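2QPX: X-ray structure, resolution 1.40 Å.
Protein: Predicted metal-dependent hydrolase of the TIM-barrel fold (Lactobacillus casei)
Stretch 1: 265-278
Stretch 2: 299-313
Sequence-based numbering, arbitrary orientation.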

ATOM      1  N   CYS A 265      -8.974   1.528  -9.725  1.00 15.96           N
ATOM      2  CA  CYS A 265      -8.546   0.847  -8.509  1.00 17.09           C
ATOM      3  C   CYS A 265      -7.466   1.523  -7.726  1.00 14.26           C
ATOM      4  O   CYS A 265      -7.545   1.597  -6.510  1.00 17.38           O
ATOM      5  CB  CYS A 265      -8.176  -0.593  -8.806  1.00 16.26           C
ATOM      6  SG  CYS A 265      -9.555  -1.537  -9.483  1.00 17.67           S
ATOM      7  N   TYR A 266      -6.431   1.962  -8.408  1.00 15.93           N
ATOM      8  CA  TYR A 266      -5.273   2.624  -7.749  1.00 15.66           C
ATOM      9  C   TYR A 266      -5.705   3.657  -6.709  1.00 16.93           C
ATOM     10  O   TYR A 266      -6.552   4.518  -7.022  1.00 18.02           O
ATOM     11  CB  TYR A 266      -4.456   3.304  -8.826  1.00 16.13           C
ATOM     12  CG  TYR A 266      -3.189   4.030  -8.358  1.00 15.65           C
ATOM     13  CD1 TYR A 266      -3.247   5.356  -7.937  1.00 19.11           C
ATOM     14  CD2 TYR A 266      -1.971   3.396  -8.332  1.00 14.97           C
ATOM     15  CE1 TYR A 266      -2.105   6.016  -7.490  1.00 17.10           C
ATOM     16  CE2 TYR A 266      -0.812   4.051  -7.931  1.00 16.47           C
ATOM     17  CZ  TYR A 266      -0.890   5.358  -7.514  1.00 16.69           C
ATOM     18  OH  TYR A 266       0.254   6.012  -7.119  1.00 17.96           O
ATOM     19  N   PRO A 267      -5.095   3.654  -5.496  1.00 16.13           N
ATOM     20  CA  PRO A 267      -3.958   2.856  -5.039  1.00 16.45           C
ATOM     21  C   PRO A 267      -4.289   1.482  -4.479  1.00 16.74           C
ATOM     22  O   PRO A 267      -3.427   0.872  -3.885  1.00 17.83           O
ATOM     23  CB  PRO A 267      -3.341   3.761  -3.957  1.00 17.93           C
ATOM     24  CG  PRO A 267      -4.501   4.318  -3.359  1.00 20.72           C
ATOM     25  CD  PRO A 267      -5.448   4.660  -4.500  1.00 17.52           C
ATOM     26  N   TYR A 268      -5.539   1.034  -4.699  1.00 16.87           N
ATOM     27  CA  TYR A 268      -6.078  -0.198  -4.105  1.00 16.94           C
ATOM     28  C   TYR A 268      -6.163  -1.338  -5.115  1.00 16.16           C
ATOM     29  O   TYR A 268      -7.006  -2.229  -5.023  1.00 17.40           O
ATOM     30  CB  TYR A 268      -7.446   0.078  -3.532  1.00 19.29           C
ATOM     31  CG  TYR A 268      -7.525   1.238  -2.579  1.00 19.12           C
ATOM     32  CD1 TYR A 268      -6.956   1.179  -1.328  1.00 21.87           C
ATOM     33  CD2 TYR A 268      -8.229   2.379  -2.930  1.00 18.80           C
ATOM     34  CE1 TYR A 268      -7.047   2.240  -0.442  1.00 20.62           C
ATOM     35  CE2 TYR A 268      -8.337   3.470  -2.030  1.00 20.76           C
ATOM     36  CZ  TYR A 268      -7.726   3.384  -0.805  1.00 21.68           C
ATOM     37  OH  TYR A 268      -7.817   4.441   0.086  1.00 26.92           O
ATOM     38  N   HIS A 269      -5.253  -1.326  -6.074  1.00 15.95           N
ATOM     39  CA  HIS A 269      -5.182  -2.377  -7.085  1.00 15.20           C
ATOM     40  C   HIS A 269      -4.797  -3.760  -6.536  1.00 16.54           C
ATOM     41  O   HIS A 269      -5.310  -4.754  -7.055  1.00 17.71           O
ATOM     42  CB  HIS A 269      -4.291  -1.922  -8.244  1.00 16.45           C
ATOM     43  CG  HIS A 269      -2.959  -1.443  -7.799  1.00 16.10           C
ATOM     44  ND1 HIS A 269      -2.777  -0.215  -7.200  1.00 16.68           N
ATOM     45  CD2 HIS A 269      -1.761  -2.088  -7.737  1.00 15.65           C
ATOM     46  CE1 HIS A 269      -1.508  -0.114  -6.823  1.00 17.25           C
ATOM     47  NE2 HIS A 269      -0.866  -1.232  -7.161  1.00 16.84           N
ATOM     48  N   ARG A 270      -3.987  -3.861  -5.484  1.00 17.46           N
ATOM     49  CA  ARG A 270      -3.730  -5.177  -4.881  1.00 17.37           C
ATOM     50  C   ARG A 270      -5.024  -5.704  -4.252  1.00 18.53           C
ATOM     51  O   ARG A 270      -5.318  -6.874  -4.276  1.00 18.12           O
ATOM     52  CB  ARG A 270      -2.604  -5.150  -3.836  1.00 17.66           C
ATOM     53  CG  ARG A 270      -1.188  -5.155  -4.416  1.00 17.98           C
ATOM     54  CD  ARG A 270      -0.082  -5.143  -3.323  1.00 17.37           C
ATOM     55  NE  ARG A 270       1.244  -5.525  -3.871  1.00 18.63           N
ATOM     56  CZ  ARG A 270       2.421  -5.126  -3.393  1.00 18.92           C
ATOM     57  NH1 ARG A 270       2.499  -4.214  -2.431  1.00 21.37           N
ATOM     58  NH2 ARG A 270       3.535  -5.595  -3.922  1.00 19.83           N
ATOM     59  N   GLU A 271      -5.793  -4.815  -3.660  1.00 17.92           N
ATOM     60  CA  GLU A 271      -7.049  -5.201  -3.027  1.00 17.21           C
ATOM     61  C   GLU A 271      -8.021  -5.695  -4.091  1.00 16.44           C
ATOM     62  O   GLU A 271      -8.688  -6.718  -3.897  1.00 16.90           O
ATOM     63  CB  GLU A 271      -7.634  -4.040  -2.190  1.00 16.76           C
ATOM     64  CG  GLU A 271      -6.897  -3.686  -0.901  1.00 19.63           C
ATOM     65  CD  GLU A 271      -5.644  -2.859  -1.059  1.00 23.61           C
ATOM     66  OE1 GLU A 271      -5.233  -2.480  -2.164  1.00 21.50           O
ATOM     67  OE2 GLU A 271      -5.038  -2.580   0.010  1.00 29.57           O
ATOM     68  N   ALA A 272      -8.119  -4.979  -5.209  1.00 15.62           N
ATOM     69  CA  ALA A 272      -9.001  -5.371  -6.295  1.00 16.14           C
ATOM     70  C   ALA A 272      -8.617  -6.735  -6.859  1.00 15.40           C
ATOM     71  O   ALA A 272      -9.474  -7.551  -7.075  1.00 16.01           O
ATOM     72  CB  ALA A 272      -8.975  -4.310  -7.424  1.00 17.90           C
ATOM     73  N   GLY A 273      -7.327  -6.984  -7.069  1.00 16.13           N
ATOM     74  CA  GLY A 273      -6.871  -8.265  -7.591  1.00 16.05           C
ATOM     75  C   GLY A 273      -7.116  -9.405  -6.626  1.00 16.17           C
ATOM     76  O   GLY A 273      -7.491 -10.510  -7.037  1.00 16.90           O
ATOM     77  N   TYR A 274      -6.895  -9.150  -5.343  1.00 16.63           N
ATOM     78  CA  TYR A 274      -7.286 -10.089  -4.289  1.00 17.08           C
ATOM     79  C   TYR A 274      -8.775 -10.429  -4.395  1.00 16.44           C
ATOM     80  O   TYR A 274      -9.152 -11.616  -4.412  1.00 17.93           O
ATOM     81  CB  TYR A 274      -6.914  -9.554  -2.891  1.00 18.95           C
ATOM     82  CG  TYR A 274      -7.667 -10.300  -1.820  1.00 18.99           C
ATOM     83  CD1 TYR A 274      -7.330 -11.592  -1.495  1.00 18.70           C
ATOM     84  CD2 TYR A 274      -8.809  -9.741  -1.249  1.00 19.78           C
ATOM     85  CE1 TYR A 274      -8.115 -12.314  -0.592  1.00 18.47           C
ATOM     86  CE2 TYR A 274      -9.573 -10.434  -0.339  1.00 22.76           C
ATOM     87  CZ  TYR A 274      -9.224 -11.707  -0.013  1.00 20.06           C
ATOM     88  OH  TYR A 274     -10.002 -12.413   0.881  1.00 23.87           O
ATOM     89  N   LEU A 275      -9.630  -9.407  -4.466  1.00 15.71           N
ATOM     90  CA  LEU A 275     -11.060  -9.650  -4.572  1.00 16.83           C
ATOM     91  C   LEU A 275     -11.423 -10.499  -5.808  1.00 16.65           C
ATOM     92  O   LEU A 275     -12.243 -11.401  -5.721  1.00 16.78           O
ATOM     93  CB  LEU A 275     -11.865  -8.363  -4.554  1.00 17.04           C
ATOM     94  CG  LEU A 275     -11.830  -7.590  -3.251  1.00 16.94           C
ATOM     95  CD1 LEU A 275     -12.383  -6.182  -3.533  1.00 18.43           C
ATOM     96  CD2 LEU A 275     -12.650  -8.327  -2.174  1.00 18.67           C
ATOM     97  N   ALA A 276     -10.724 -10.276  -6.918  1.00 15.85           N
ATOM     98  CA  ALA A 276     -10.947 -11.030  -8.134  1.00 15.39           C
ATOM     99  C   ALA A 276     -10.612 -12.511  -7.926  1.00 15.68           C
ATOM    100  O   ALA A 276     -11.202 -13.360  -8.544  1.00 17.14           O
ATOM    101  CB  ALA A 276     -10.155 -10.437  -9.295  1.00 16.62           C
ATOM    102  N   SER A 277      -9.655 -12.795  -7.060  1.00 15.04           N
ATOM    103  CA  SER A 277      -9.216 -14.150  -6.764  1.00 16.03           C
ATOM    104  C   SER A 277     -10.162 -14.944  -5.878  1.00 16.64           C
ATOM    105  O   SER A 277     -10.039 -16.165  -5.826  1.00 17.54           O
ATOM    106  CB  SER A 277      -7.801 -14.149  -6.155  1.00 17.69           C
ATOM    107  OG  SER A 277      -7.767 -13.888  -4.745  1.00 18.87           O
ATOM    108  N   VAL A 278     -11.088 -14.271  -5.186  1.00 15.68           N
ATOM    109  CA  VAL A 278     -11.991 -14.963  -4.238  1.00 15.70           C
ATOM    110  C   VAL A 278     -13.482 -14.755  -4.505  1.00 17.25           C
ATOM    111  O   VAL A 278     -14.287 -15.448  -3.912  1.00 18.81           O
ATOM    112  CB  VAL A 278     -11.622 -14.672  -2.763  1.00 16.41           C
ATOM    113  CG1 VAL A 278     -10.204 -15.181  -2.398  1.00 17.32           C
ATOM    114  CG2 VAL A 278     -11.754 -13.166  -2.443  1.00 17.92           C
TER
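Stretch 2 (299-313) RVFNEAVELAPYTRI

How does stretch 2 run relative to stretch 1? Its opening residues, 299-304, are the end of a helix that begins earlier in the chain, and this helix travels in broadly the same direction as the helix that starts at His 269, with Tyr 268 at the N-cap position. The axes cross at -33° and approach to 8.7 Å. At Ala 304 the two backbones are already close, its CA lying 4.9 Å from the CA of Arg 270. Beyond Val 305, the first residue to leave helical phi/psi, the chain stays near the first helix, with the CA atoms of Gly 273 and Ala 308 4.5 Å apart.

What allows so close a backbone approach? Gly 273 has no side chain to hold the two chains apart. Its CA lies 3.7 Å from Ala 304 O, and its O is 3.5 Å from Ala 308 CA. A CB at this position would point toward stretch 2 and fall about 2.3 Å from Ala 304 O, a clear clash. The backbone of stretch 2 therefore occupies the space that a side chain would need.

Which polar groups tie the stretches together? Near the start of the first helix, His 269 NE2 donates a nearly straight hydrogen bond to Glu 303 OE1 at 2.7 Å. The next residue, Arg 270, leaves its backbone sideways, but its long side chain reaches stretch 2 and forms a two-pronged salt bridge: NE donates to Glu 306 OE1 at 2.7 Å and NH2 to Glu 306 OE2 at 3.0 Å. Glu 303 CG packs over one face of the same guanidinium, leaving its edge to Glu 306. Farther along, Arg 312 NH1 comes within 3.0 Å of Ala 276 O, but the angle is too poor for a hydrogen bond. Ser 277 OG, by contrast, is satisfied within stretch 1, donating to Tyr 274 O at 2.7 Å, while Ser 277 CB approaches Leu 307 O to 3.4 Å.

Where do the apolar surfaces meet? Val 300 packs against two rings: its CG1 sits 3.7 Å from the centroid of the His 269 ring, almost directly over its face in a CH-pi contact, and its CG2 is 3.9 Å from Tyr 266 CE2. Farther down, Leu 307 CD1 meets the edge of the Tyr 274 ring, 4.0 Å from Tyr 274 CD1. Ala 276 CB points toward stretch 2, 4.2 Å from Pro 309 CD and 3.9 Å from Arg 312 CB.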

ATOM      1  N   ARG A 299       4.725  -1.186 -12.813  1.00 19.87           N
ATOM      2  CA  ARG A 299       4.742  -1.694 -11.432  1.00 17.77           C
ATOM      3  C   ARG A 299       3.345  -1.884 -10.882  1.00 15.33           C
ATOM      4  O   ARG A 299       3.074  -2.879 -10.200  1.00 15.74           O
ATOM      5  CB  ARG A 299       5.601  -0.853 -10.503  1.00 19.49           C
ATOM      6  CG  ARG A 299       5.038   0.389  -9.952  1.00 21.27           C
ATOM      7  CD  ARG A 299       6.046   1.078  -8.957  1.00 22.93           C
ATOM      8  NE  ARG A 299       7.228   1.461  -9.715  1.00 23.22           N
ATOM      9  CZ  ARG A 299       7.393   2.607 -10.344  1.00 22.36           C
ATOM     10  NH1 ARG A 299       6.499   3.599 -10.254  1.00 20.61           N
ATOM     11  NH2 ARG A 299       8.512   2.781 -11.043  1.00 24.66           N
ATOM     12  N   VAL A 300       2.425  -0.978 -11.223  1.00 16.62           N
ATOM     13  CA  VAL A 300       1.013  -1.140 -10.844  1.00 17.07           C
ATOM     14  C   VAL A 300       0.377  -2.358 -11.485  1.00 14.56           C
ATOM     15  O   VAL A 300      -0.304  -3.134 -10.802  1.00 16.70           O
ATOM     16  CB  VAL A 300       0.186   0.157 -11.068  1.00 16.02           C
ATOM     17  CG1 VAL A 300      -1.308  -0.099 -10.859  1.00 20.20           C
ATOM     18  CG2 VAL A 300       0.701   1.246 -10.092  1.00 17.79           C
ATOM     19  N   PHE A 301       0.647  -2.611 -12.771  1.00 15.75           N
ATOM     20  CA  PHE A 301       0.163  -3.821 -13.386  1.00 16.05           C
ATOM     21  C   PHE A 301       0.688  -5.046 -12.645  1.00 14.57           C
ATOM     22  O   PHE A 301      -0.063  -5.984 -12.313  1.00 16.16           O
ATOM     23  CB  PHE A 301       0.542  -3.879 -14.871  1.00 16.27           C
ATOM     24  CG  PHE A 301       0.027  -5.100 -15.545  1.00 15.24           C
ATOM     25  CD1 PHE A 301      -1.260  -5.116 -16.074  1.00 20.14           C
ATOM     26  CD2 PHE A 301       0.773  -6.252 -15.584  1.00 16.72           C
ATOM     27  CE1 PHE A 301      -1.768  -6.283 -16.628  1.00 18.65           C
ATOM     28  CE2 PHE A 301       0.258  -7.414 -16.120  1.00 16.37           C
ATOM     29  CZ  PHE A 301      -0.986  -7.434 -16.645  1.00 18.56           C
ATOM     30  N   ASN A 302       2.000  -5.069 -12.398  1.00 15.57           N
ATOM     31  CA  ASN A 302       2.583  -6.213 -11.748  1.00 17.56           C
ATOM     32  C   ASN A 302       1.961  -6.455 -10.377  1.00 15.45           C
ATOM     33  O   ASN A 302       1.663  -7.587 -10.007  1.00 16.71           O
ATOM     34  CB  ASN A 302       4.085  -6.021 -11.570  1.00 16.35           C
ATOM     35  CG  ASN A 302       4.861  -6.003 -12.870  1.00 19.61           C
ATOM     36  OD1 ASN A 302       4.383  -6.477 -13.907  1.00 20.42           O
ATOM     37  ND2 ASN A 302       6.098  -5.459 -12.811  1.00 19.79           N
ATOM     38  N   GLU A 303       1.808  -5.397  -9.610  1.00 16.05           N
ATOM     39  CA  GLU A 303       1.232  -5.502  -8.268  1.00 16.88           C
ATOM     40  C   GLU A 303      -0.222  -6.005  -8.335  1.00 17.74           C
ATOM     41  O   GLU A 303      -0.627  -6.864  -7.551  1.00 18.61           O
ATOM     42  CB  GLU A 303       1.283  -4.157  -7.533  1.00 18.32           C
ATOM     43  CG  GLU A 303       2.670  -3.696  -7.113  1.00 18.60           C
ATOM     44  CD  GLU A 303       2.719  -2.225  -6.697  1.00 21.46           C
ATOM     45  OE1 GLU A 303       1.674  -1.671  -6.280  1.00 23.57           O
ATOM     46  OE2 GLU A 303       3.822  -1.607  -6.808  1.00 26.50           O
ATOM     47  N   ALA A 304      -0.949  -5.488  -9.321  1.00 16.46           N
ATOM     48  CA  ALA A 304      -2.360  -5.810  -9.550  1.00 16.32           C
ATOM     49  C   ALA A 304      -2.618  -7.292  -9.807  1.00 18.70           C
ATOM     50  O   ALA A 304      -3.672  -7.801  -9.445  1.00 18.45           O
ATOM     51  CB  ALA A 304      -2.916  -4.955 -10.724  1.00 17.50           C
ATOM     52  N   VAL A 305      -1.674  -7.970 -10.447  1.00 18.32           N
ATOM     53  CA  VAL A 305      -1.850  -9.379 -10.815  1.00 17.73           C
ATOM     54  C   VAL A 305      -1.108 -10.380  -9.929  1.00 17.71           C
ATOM     55  O   VAL A 305      -0.999 -11.561 -10.263  1.00 20.31           O
ATOM     56  CB  VAL A 305      -1.486  -9.595 -12.313  1.00 18.25           C
ATOM     57  CG1 VAL A 305      -2.399  -8.771 -13.225  1.00 18.82           C
ATOM     58  CG2 VAL A 305      -0.011  -9.327 -12.621  1.00 18.35           C
ATOM     59  N   GLU A 306      -0.604  -9.949  -8.782  1.00 17.46           N
ATOM     60  CA  GLU A 306       0.067 -10.881  -7.862  1.00 18.15           C
ATOM     61  C   GLU A 306      -0.829 -12.048  -7.454  1.00 20.42           C
ATOM     62  O   GLU A 306      -0.363 -13.195  -7.384  1.00 19.28           O
ATOM     63  CB  GLU A 306       0.580 -10.100  -6.633  1.00 20.13           C
ATOM     64  CG  GLU A 306       1.768  -9.254  -6.967  1.00 19.59           C
ATOM     65  CD  GLU A 306       2.155  -8.246  -5.912  1.00 18.82           C
ATOM     66  OE1 GLU A 306       1.394  -8.031  -4.946  1.00 18.06           O
ATOM     67  OE2 GLU A 306       3.264  -7.647  -6.044  1.00 20.41           O
ATOM     68  N   LEU A 307      -2.112 -11.784  -7.207  1.00 17.28           N
ATOM     69  CA  LEU A 307      -3.074 -12.814  -6.842  1.00 16.30           C
ATOM     70  C   LEU A 307      -4.206 -12.999  -7.824  1.00 17.07           C
ATOM     71  O   LEU A 307      -4.863 -13.996  -7.793  1.00 18.51           O
ATOM     72  CB  LEU A 307      -3.724 -12.514  -5.480  1.00 17.65           C
ATOM     73  CG  LEU A 307      -2.824 -12.483  -4.249  1.00 17.82           C
ATOM     74  CD1 LEU A 307      -3.648 -12.156  -2.997  1.00 21.28           C
ATOM     75  CD2 LEU A 307      -2.051 -13.777  -4.086  1.00 20.61           C
ATOM     76  N   ALA A 308      -4.485 -12.029  -8.680  1.00 17.57           N
ATOM     77  CA  ALA A 308      -5.647 -12.135  -9.549  1.00 16.18           C
ATOM     78  C   ALA A 308      -5.473 -13.211 -10.602  1.00 15.50           C
ATOM     79  O   ALA A 308      -4.370 -13.411 -11.125  1.00 17.53           O
ATOM     80  CB  ALA A 308      -5.857 -10.783 -10.311  1.00 18.26           C
ATOM     81  N   PRO A 309      -6.589 -13.771 -11.072  1.00 14.24           N
ATOM     82  CA  PRO A 309      -6.512 -14.515 -12.328  1.00 15.30           C
ATOM     83  C   PRO A 309      -6.285 -13.538 -13.487  1.00 14.54           C
ATOM     84  O   PRO A 309      -6.881 -12.470 -13.524  1.00 16.78           O
ATOM     85  CB  PRO A 309      -7.899 -15.140 -12.453  1.00 15.14           C
ATOM     86  CG  PRO A 309      -8.511 -15.035 -11.084  1.00 16.19           C
ATOM     87  CD  PRO A 309      -7.958 -13.768 -10.551  1.00 15.85           C
ATOM     88  N   TYR A 310      -5.495 -13.960 -14.462  1.00 15.31           N
ATOM     89  CA  TYR A 310      -5.226 -13.117 -15.609  1.00 14.43           C
ATOM     90  C   TYR A 310      -6.486 -12.903 -16.451  1.00 15.15           C
ATOM     91  O   TYR A 310      -6.568 -11.928 -17.198  1.00 17.97           O
ATOM     92  CB  TYR A 310      -4.079 -13.716 -16.475  1.00 15.51           C
ATOM     93  CG  TYR A 310      -2.725 -13.557 -15.829  1.00 15.71           C
ATOM     94  CD1 TYR A 310      -2.052 -12.339 -15.847  1.00 18.32           C
ATOM     95  CD2 TYR A 310      -2.071 -14.640 -15.230  1.00 15.55           C
ATOM     96  CE1 TYR A 310      -0.794 -12.182 -15.231  1.00 17.70           C
ATOM     97  CE2 TYR A 310      -0.835 -14.492 -14.627  1.00 16.90           C
ATOM     98  CZ  TYR A 310      -0.179 -13.279 -14.638  1.00 14.18           C
ATOM     99  OH  TYR A 310       1.056 -13.138 -14.062  1.00 18.82           O
ATOM    100  N   THR A 311      -7.481 -13.785 -16.271  1.00 14.28           N
ATOM    101  CA  THR A 311      -8.755 -13.694 -16.942  1.00 15.65           C
ATOM    102  C   THR A 311      -9.774 -12.759 -16.258  1.00 15.93           C
ATOM    103  O   THR A 311     -10.926 -12.686 -16.680  1.00 16.40           O
ATOM    104  CB  THR A 311      -9.366 -15.072 -17.099  1.00 17.28           C
ATOM    105  OG1 THR A 311      -9.400 -15.718 -15.817  1.00 18.70           O
ATOM    106  CG2 THR A 311      -8.542 -15.894 -18.144  1.00 19.13           C
ATOM    107  N   ARG A 312      -9.322 -12.009 -15.239  1.00 15.19           N
ATOM    108  CA  ARG A 312     -10.189 -11.043 -14.550  1.00 15.28           C
ATOM    109  C   ARG A 312      -9.771  -9.590 -14.695  1.00 15.42           C
ATOM    110  O   ARG A 312     -10.539  -8.697 -14.318  1.00 14.88           O
ATOM    111  CB  ARG A 312     -10.286 -11.384 -13.076  1.00 14.92           C
ATOM    112  CG  ARG A 312     -11.021 -12.731 -12.780  1.00 15.85           C
ATOM    113  CD  ARG A 312     -12.492 -12.736 -13.180  1.00 15.71           C
ATOM    114  NE  ARG A 312     -13.120 -13.911 -12.589  1.00 16.28           N
ATOM    115  CZ  ARG A 312     -13.468 -14.004 -11.309  1.00 16.68           C
ATOM    116  NH1 ARG A 312     -13.438 -12.927 -10.521  1.00 16.15           N
ATOM    117  NH2 ARG A 312     -13.877 -15.158 -10.833  1.00 17.27           N
ATOM    118  N   ILE A 313      -8.554  -9.355 -15.202  1.00 16.58           N
ATOM    119  CA  ILE A 313      -8.030  -7.996 -15.395  1.00 15.88           C
ATOM    120  C   ILE A 313      -8.292  -7.578 -16.855  1.00 16.43           C
ATOM    121  O   ILE A 313      -8.149  -8.373 -17.776  1.00 17.38           O
ATOM    122  CB  ILE A 313      -6.556  -7.803 -14.872  1.00 15.98           C
ATOM    123  CG1 ILE A 313      -6.211  -6.300 -14.752  1.00 16.08           C
ATOM    124  CG2 ILE A 313      -5.570  -8.575 -15.729  1.00 18.02           C
ATOM    125  CD1 ILE A 313      -4.855  -5.966 -14.050  1.00 17.04           C
TER